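Local coordinates for nucleoporin NUP159 (Saccharomyces cerevisiae, PDB 1XIP), which is a component of the yeast nuclear pore complex whose N-terminal beta-propeller domain tethers the helicase Dbp5 to the pore for mRNA export, at residues Q99-T104 with L108-L113; F130-K133 with T138-I141; N146-L151 with S173-L178. All coordinates share one frame; numbering follows the deposited sequence.

Overall arrangement
The contacts run through three consecutive four-stranded antiparallel sheets of the N-terminal beta-propeller. Contact 1 is a hairpin pairing in the sheet of strands 90-96 to 119-124, and contact 2 a hairpin pairing in the next sheet; their centres lie about 13 Å apart, with Leu108 CD1 3.6 Å from Leu139 CD1. Contact 3 bridges that second sheet to the third. Contacts 2 and 3 are closest, centres about 8 Å apart, because strands 138-143 and 147-152 are neighbours: Leu139 N lies 2.8 Å from Leu151 O, a probable hydrogen bond. The centres of contacts 1 and 3 are about 21 Å apart, yet Leu108 CD1 reaches to 4.1 Å from Leu151 CD1.

Contact 1: Q99-T104 with L108-L113; sequences QVLVST and LYSLDL
Val100 and Leu111, and next to them Val102 and Tyr109, form the two hydrogen-bonded pairs of an antiparallel hairpin whose short strands run at 154° to each other. The Val100 N to Leu111 O and Leu111 N to Val100 O bonds are both 3.0 Å long; in the next pair, Val102 N bonds to Tyr109 O at 2.8 Å.

Packing is tight around the buried Val100, Leu101, Val102 and Leu108. At the Gln99 end, on the Val100 side of the sheet, Val100 CG2 stands beside the backbone N, anti to the carbonyl carbon, which brings it to 3.6 Å from Leu113 CD2, the two side chains crossing at about a right angle. On the other face Leu108 CD2 comes to 3.4 Å from Val102 O and also touches Leu101 CB and Ser103 CB. Thr104 CG2 approaches the Tyr109 ring at its edge, 4.0 Å from CE2. More open is partly exposed Gln99, whose amide lies beside Ser110, with OE1 3.3 Å from OG. An alanine at Gln99 would remove this amide, which would probably leave Ser110 OG without a polar group across the strands at this point and open a gap beside it.

Strands 90-96 and 119-124 flank the hairpin, placing it in the middle of a propeller sheet. Backbone bonds thus carry the pairing, packed with aliphatic groups on both faces and with the Tyr109 ring on the Val102 side.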
# COMPACT_ATOMS: atom_id res chain seq x y z
N GLN A 99 -11.15 -0.57 18.01
CA GLN A 99 -12.01 -1.07 16.95
C GLN A 99 -11.18 -1.57 15.77
O GLN A 99 -10.00 -1.25 15.65
CB GLN A 99 -12.91 0.06 16.45
CG GLN A 99 -14.13 0.33 17.29
CD GLN A 99 -14.94 1.50 16.74
OE1 GLN A 99 -14.48 2.26 15.87
NE2 GLN A 99 -16.16 1.65 17.26
N VAL A 100 -11.82 -2.34 14.90
CA VAL A 100 -11.24 -2.67 13.62
C VAL A 100 -12.17 -2.16 12.51
O VAL A 100 -13.37 -2.43 12.51
CB VAL A 100 -11.03 -4.19 13.48
CG1 VAL A 100 -10.46 -4.53 12.14
CG2 VAL A 100 -10.10 -4.69 14.53
N LEU A 101 -11.63 -1.40 11.58
CA LEU A 101 -12.46 -0.97 10.48
C LEU A 101 -12.27 -1.93 9.33
O LEU A 101 -11.17 -2.37 9.07
CB LEU A 101 -12.17 0.47 10.08
CG LEU A 101 -12.30 1.50 11.21
CD1 LEU A 101 -11.98 2.87 10.72
CD2 LEU A 101 -13.68 1.46 11.84
N VAL A 102 -13.38 -2.29 8.69
CA VAL A 102 -13.36 -3.12 7.51
C VAL A 102 -14.19 -2.43 6.44
O VAL A 102 -15.31 -2.03 6.68
CB VAL A 102 -13.95 -4.49 7.79
CG1 VAL A 102 -14.14 -5.28 6.47
CG2 VAL A 102 -13.06 -5.29 8.77
N SER A 103 -13.62 -2.29 5.26
CA SER A 103 -14.33 -1.66 4.18
C SER A 103 -14.37 -2.54 2.96
O SER A 103 -13.35 -3.12 2.57
CB SER A 103 -13.66 -0.35 3.84
OG SER A 103 -14.51 0.44 3.06
N THR A 104 -15.55 -2.68 2.38
CA THR A 104 -15.68 -3.16 1.01
C THR A 104 -15.70 -1.95 0.07
O THR A 104 -15.46 -0.82 0.49
CB THR A 104 -16.99 -4.00 0.81
OG1 THR A 104 -18.14 -3.14 0.95
CG2 THR A 104 -17.18 -5.07 1.89
N LEU A 108 -18.57 0.62 4.82
CA LEU A 108 -17.55 0.58 5.86
C LEU A 108 -18.13 -0.08 7.11
O LEU A 108 -19.30 0.17 7.45
CB LEU A 108 -17.16 2.02 6.21
CG LEU A 108 -15.79 2.44 6.78
CD1 LEU A 108 -15.98 3.47 7.90
CD2 LEU A 108 -14.91 1.29 7.25
N TYR A 109 -17.34 -0.91 7.79
CA TYR A 109 -17.84 -1.66 8.96
C TYR A 109 -16.90 -1.55 10.13
O TYR A 109 -15.69 -1.37 9.94
CB TYR A 109 -18.02 -3.15 8.63
CG TYR A 109 -18.93 -3.41 7.48
CD1 TYR A 109 -20.32 -3.32 7.64
CD2 TYR A 109 -18.42 -3.72 6.22
CE1 TYR A 109 -21.17 -3.53 6.57
CE2 TYR A 109 -19.27 -3.94 5.14
CZ TYR A 109 -20.65 -3.84 5.33
OH TYR A 109 -21.49 -4.05 4.28
N SER A 110 -17.46 -1.68 11.33
CA SER A 110 -16.72 -1.62 12.58
C SER A 110 -16.89 -2.89 13.40
O SER A 110 -18.03 -3.32 13.64
CB SER A 110 -17.24 -0.47 13.41
OG SER A 110 -16.19 0.42 13.73
N LEU A 111 -15.79 -3.46 13.87
CA LEU A 111 -15.86 -4.52 14.86
C LEU A 111 -15.30 -4.04 16.20
O LEU A 111 -14.21 -3.49 16.26
CB LEU A 111 -15.14 -5.78 14.38
CG LEU A 111 -14.79 -6.83 15.43
CD1 LEU A 111 -15.99 -7.70 15.72
CD2 LEU A 111 -13.62 -7.66 14.96
N ASP A 112 -16.06 -4.24 17.26
CA ASP A 112 -15.68 -3.77 18.56
C ASP A 112 -14.75 -4.81 19.17
O ASP A 112 -15.12 -5.96 19.29
CB ASP A 112 -16.94 -3.61 19.40
CG ASP A 112 -16.72 -2.80 20.66
OD1 ASP A 112 -15.55 -2.60 21.09
OD2 ASP A 112 -17.69 -2.34 21.31
N LEU A 113 -13.54 -4.41 19.54
CA LEU A 113 -12.52 -5.40 19.91
C LEU A 113 -12.72 -5.90 21.31
O LEU A 113 -12.10 -6.89 21.71
CB LEU A 113 -11.10 -4.84 19.74
CG LEU A 113 -10.53 -4.79 18.33
CD1 LEU A 113 -9.39 -3.81 18.29
CD2 LEU A 113 -10.07 -6.16 17.85

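Contact 2: F130-K133 with T138-I141; sequences FQLK and TLVI
With chi1 at -75°, Leu132 turns CG beside its backbone N and anti to its carbonyl carbon; Ile141, at -70°, places CG1 the same way, and the two side chains lie side by side pointing in one direction. Leu132 CD2 thereby comes to 3.6 Å from Ile141 CG1. It also meets Leu139 CD1 at 3.7 Å, and one methyl of Leu132 touches two residues of the partner strand.

The backbone holds this cluster in register. Lys133 and Val140 form a hydrogen-bonded antiparallel pair: Lys133 N bonds to Val140 O at 2.9 Å, and Val140 N returns to Lys133 O at 2.7 Å. Leu139 CD2 packs against that same Lys133 O from 3.5 Å, giving the carbonyl an aliphatic neighbour besides its donor. At the start of the hairpin, Phe130 and Gln131 both face Leu142 in a classic beta bulge.

The hairpin opens a four-stranded antiparallel sheet of the beta-propeller. Strand 129-134 is one of its two edge strands, and strand 138-143 passes on to strand 147-152. The hairpin packs between the neighbouring sheets: Ile91 and Phe92 of strand 90-96 cover Leu132 on one face, while on the other Val140 and Lys133 touch Phe168 of strand 167-170.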
# COMPACT_ATOMS: atom_id res chain seq x y z
N PHE A 130 -12.28 3.34 -4.42
CA PHE A 130 -11.03 2.76 -4.93
C PHE A 130 -9.95 2.64 -3.84
O PHE A 130 -9.13 1.71 -3.85
CB PHE A 130 -10.43 3.65 -6.05
CG PHE A 130 -11.17 3.58 -7.36
CD1 PHE A 130 -11.89 2.44 -7.74
CD2 PHE A 130 -11.12 4.68 -8.24
CE1 PHE A 130 -12.57 2.38 -8.97
CE2 PHE A 130 -11.79 4.64 -9.48
CZ PHE A 130 -12.52 3.49 -9.85
N GLN A 131 -9.91 3.63 -2.94
CA GLN A 131 -8.84 3.74 -1.96
C GLN A 131 -9.27 4.42 -0.68
O GLN A 131 -10.01 5.40 -0.72
CB GLN A 131 -7.64 4.49 -2.54
CG GLN A 131 -6.32 4.15 -1.82
CD GLN A 131 -5.18 5.01 -2.27
OE1 GLN A 131 -4.79 4.96 -3.42
NE2 GLN A 131 -4.63 5.81 -1.36
N LEU A 132 -8.79 3.89 0.44
CA LEU A 132 -9.04 4.45 1.75
C LEU A 132 -7.73 4.54 2.47
O LEU A 132 -6.90 3.63 2.36
CB LEU A 132 -9.95 3.54 2.55
CG LEU A 132 -11.42 3.50 2.21
CD1 LEU A 132 -11.79 2.13 1.70
CD2 LEU A 132 -12.20 3.83 3.44
N LYS A 133 -7.55 5.62 3.22
CA LYS A 133 -6.45 5.75 4.14
C LYS A 133 -6.96 6.31 5.45
O LYS A 133 -7.74 7.29 5.48
CB LYS A 133 -5.37 6.67 3.59
CG LYS A 133 -4.06 5.99 3.21
CD LYS A 133 -3.22 5.50 4.42
CE LYS A 133 -2.30 4.30 4.02
NZ LYS A 133 -1.99 3.30 5.13
N THR A 138 -9.75 10.12 11.13
CA THR A 138 -10.40 10.41 9.87
C THR A 138 -10.01 9.39 8.79
O THR A 138 -8.88 8.89 8.76
CB THR A 138 -10.13 11.86 9.43
OG1 THR A 138 -8.76 11.99 9.06
CG2 THR A 138 -10.23 12.86 10.60
N LEU A 139 -10.98 9.09 7.94
CA LEU A 139 -10.80 8.20 6.81
C LEU A 139 -10.82 8.99 5.56
O LEU A 139 -11.81 9.64 5.28
CB LEU A 139 -11.94 7.20 6.74
CG LEU A 139 -11.59 5.77 7.15
CD1 LEU A 139 -12.79 4.89 6.91
CD2 LEU A 139 -10.41 5.28 6.37
N VAL A 140 -9.73 8.95 4.81
CA VAL A 140 -9.67 9.64 3.53
C VAL A 140 -10.03 8.67 2.42
O VAL A 140 -9.46 7.60 2.33
CB VAL A 140 -8.31 10.29 3.27
CG1 VAL A 140 -8.39 11.12 1.99
CG2 VAL A 140 -7.90 11.17 4.44
N ILE A 141 -10.98 9.06 1.58
CA ILE A 141 -11.63 8.14 0.67
C ILE A 141 -11.55 8.64 -0.77
O ILE A 141 -11.95 9.78 -1.07
CB ILE A 141 -13.11 7.92 1.10
CG1 ILE A 141 -13.16 7.12 2.40
CG2 ILE A 141 -13.89 7.20 0.01
CD1 ILE A 141 -14.46 7.21 3.15

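Contact 3: N146-L151 with S173-L178; sequences NDLSAL and SQLAVL
Leu148 and Val177 reach toward each other tip to tip from strands of two different sheets, with Leu148 CD2 3.8 Å from Val177 CG2. The Leu148 side chain is what spans the gap: at chi1 -164° its CG stands anti to the backbone N, beside the carbonyl carbon, and a chi2 of 64° presents CD2 at the far end. Val177, with chi1 at 158°, sends CG1 anti to its own N and leaves CG2, anti to the carbonyl carbon, as the branch that receives the leucine. Leu175, two residues earlier on the same side of its strand, offers CD1 to the same Leu148 methyl, CD2, from 4.2 Å. One methyl therefore meets two side chains.

No hydrogen bond links the segments; their nearest CA atoms, those of Leu148 and Val177, are 9.1 Å apart, and the junction buries a modest 81 Å². All three touching residues are nevertheless buried. Phe168 of strand 167-170 and Val140 and Leu142 of strand 138-143 also pack on Leu148, while Val165 touches Val177.

Aliphatic side chains meeting across the interface between successive four-stranded antiparallel sheets are characteristic of the beta-propeller, whose neighbouring blades join through such apolar layers.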
# COMPACT_ATOMS: atom_id res chain seq x y z
N ASN A 146 -13.78 9.73 -9.02
CA ASN A 146 -12.62 10.59 -8.78
C ASN A 146 -12.87 11.75 -7.82
O ASN A 146 -12.44 12.89 -8.08
CB ASN A 146 -12.01 11.08 -10.10
CG ASN A 146 -11.56 9.95 -11.00
OD1 ASN A 146 -12.06 9.79 -12.11
ND2 ASN A 146 -10.62 9.14 -10.51
N ASP A 147 -13.58 11.46 -6.73
CA ASP A 147 -13.90 12.45 -5.69
C ASP A 147 -13.16 12.11 -4.40
O ASP A 147 -13.43 11.07 -3.79
CB ASP A 147 -15.41 12.45 -5.40
CG ASP A 147 -16.22 13.31 -6.37
OD1 ASP A 147 -15.62 14.06 -7.18
OD2 ASP A 147 -17.48 13.30 -6.39
N LEU A 148 -12.24 12.97 -3.98
CA LEU A 148 -11.54 12.76 -2.71
C LEU A 148 -12.32 13.36 -1.55
O LEU A 148 -12.56 14.57 -1.53
CB LEU A 148 -10.13 13.36 -2.77
CG LEU A 148 -9.19 12.87 -1.67
CD1 LEU A 148 -8.96 11.39 -1.81
CD2 LEU A 148 -7.89 13.62 -1.72
N SER A 149 -12.70 12.51 -0.59
CA SER A 149 -13.54 12.94 0.53
C SER A 149 -12.99 12.53 1.89
O SER A 149 -12.11 11.67 1.98
CB SER A 149 -14.95 12.38 0.38
OG SER A 149 -14.88 11.04 -0.06
N ALA A 150 -13.51 13.15 2.94
CA ALA A 150 -13.04 12.91 4.31
C ALA A 150 -14.18 12.51 5.24
O ALA A 150 -15.19 13.21 5.32
CB ALA A 150 -12.32 14.13 4.84
N LEU A 151 -14.01 11.38 5.92
CA LEU A 151 -14.96 10.89 6.91
C LEU A 151 -14.38 11.06 8.30
O LEU A 151 -13.35 10.49 8.62
CB LEU A 151 -15.25 9.42 6.67
CG LEU A 151 -16.68 8.87 6.83
CD1 LEU A 151 -16.66 7.53 7.54
CD2 LEU A 151 -17.63 9.85 7.52
N SER A 173 0.81 14.64 8.50
CA SER A 173 0.94 16.09 8.29
C SER A 173 0.87 16.56 6.84
O SER A 173 0.83 17.75 6.58
CB SER A 173 2.21 16.60 8.94
OG SER A 173 3.34 15.90 8.45
N GLN A 174 0.82 15.61 5.89
CA GLN A 174 0.79 15.94 4.47
C GLN A 174 -0.28 15.15 3.71
O GLN A 174 -0.61 14.03 4.09
CB GLN A 174 2.15 15.68 3.86
CG GLN A 174 2.44 16.41 2.57
CD GLN A 174 3.81 16.03 2.02
OE1 GLN A 174 4.56 15.28 2.67
NE2 GLN A 174 4.15 16.56 0.84
N LEU A 175 -0.82 15.75 2.64
CA LEU A 175 -1.72 15.06 1.71
C LEU A 175 -1.32 15.38 0.27
O LEU A 175 -1.31 16.54 -0.14
CB LEU A 175 -3.19 15.48 1.94
CG LEU A 175 -4.40 14.97 1.10
CD1 LEU A 175 -4.10 13.87 0.11
CD2 LEU A 175 -5.53 14.50 2.01
N ALA A 176 -0.96 14.33 -0.47
CA ALA A 176 -0.59 14.46 -1.87
C ALA A 176 -1.68 13.92 -2.81
O ALA A 176 -2.38 12.96 -2.49
CB ALA A 176 0.72 13.76 -2.14
N VAL A 177 -1.81 14.54 -3.97
CA VAL A 177 -2.87 14.21 -4.91
C VAL A 177 -2.27 14.14 -6.33
O VAL A 177 -1.47 15.01 -6.72
CB VAL A 177 -4.00 15.28 -4.80
CG1 VAL A 177 -4.84 15.33 -6.04
CG2 VAL A 177 -4.86 15.03 -3.56
N LEU A 178 -2.60 13.07 -7.06
CA LEU A 178 -2.29 12.94 -8.48
C LEU A 178 -3.57 13.13 -9.28
O LEU A 178 -4.55 12.40 -9.06
CB LEU A 178 -1.72 11.56 -8.79
CG LEU A 178 -0.62 11.41 -9.86
CD1 LEU A 178 -0.44 9.96 -10.28
CD2 LEU A 178 -0.83 12.30 -11.09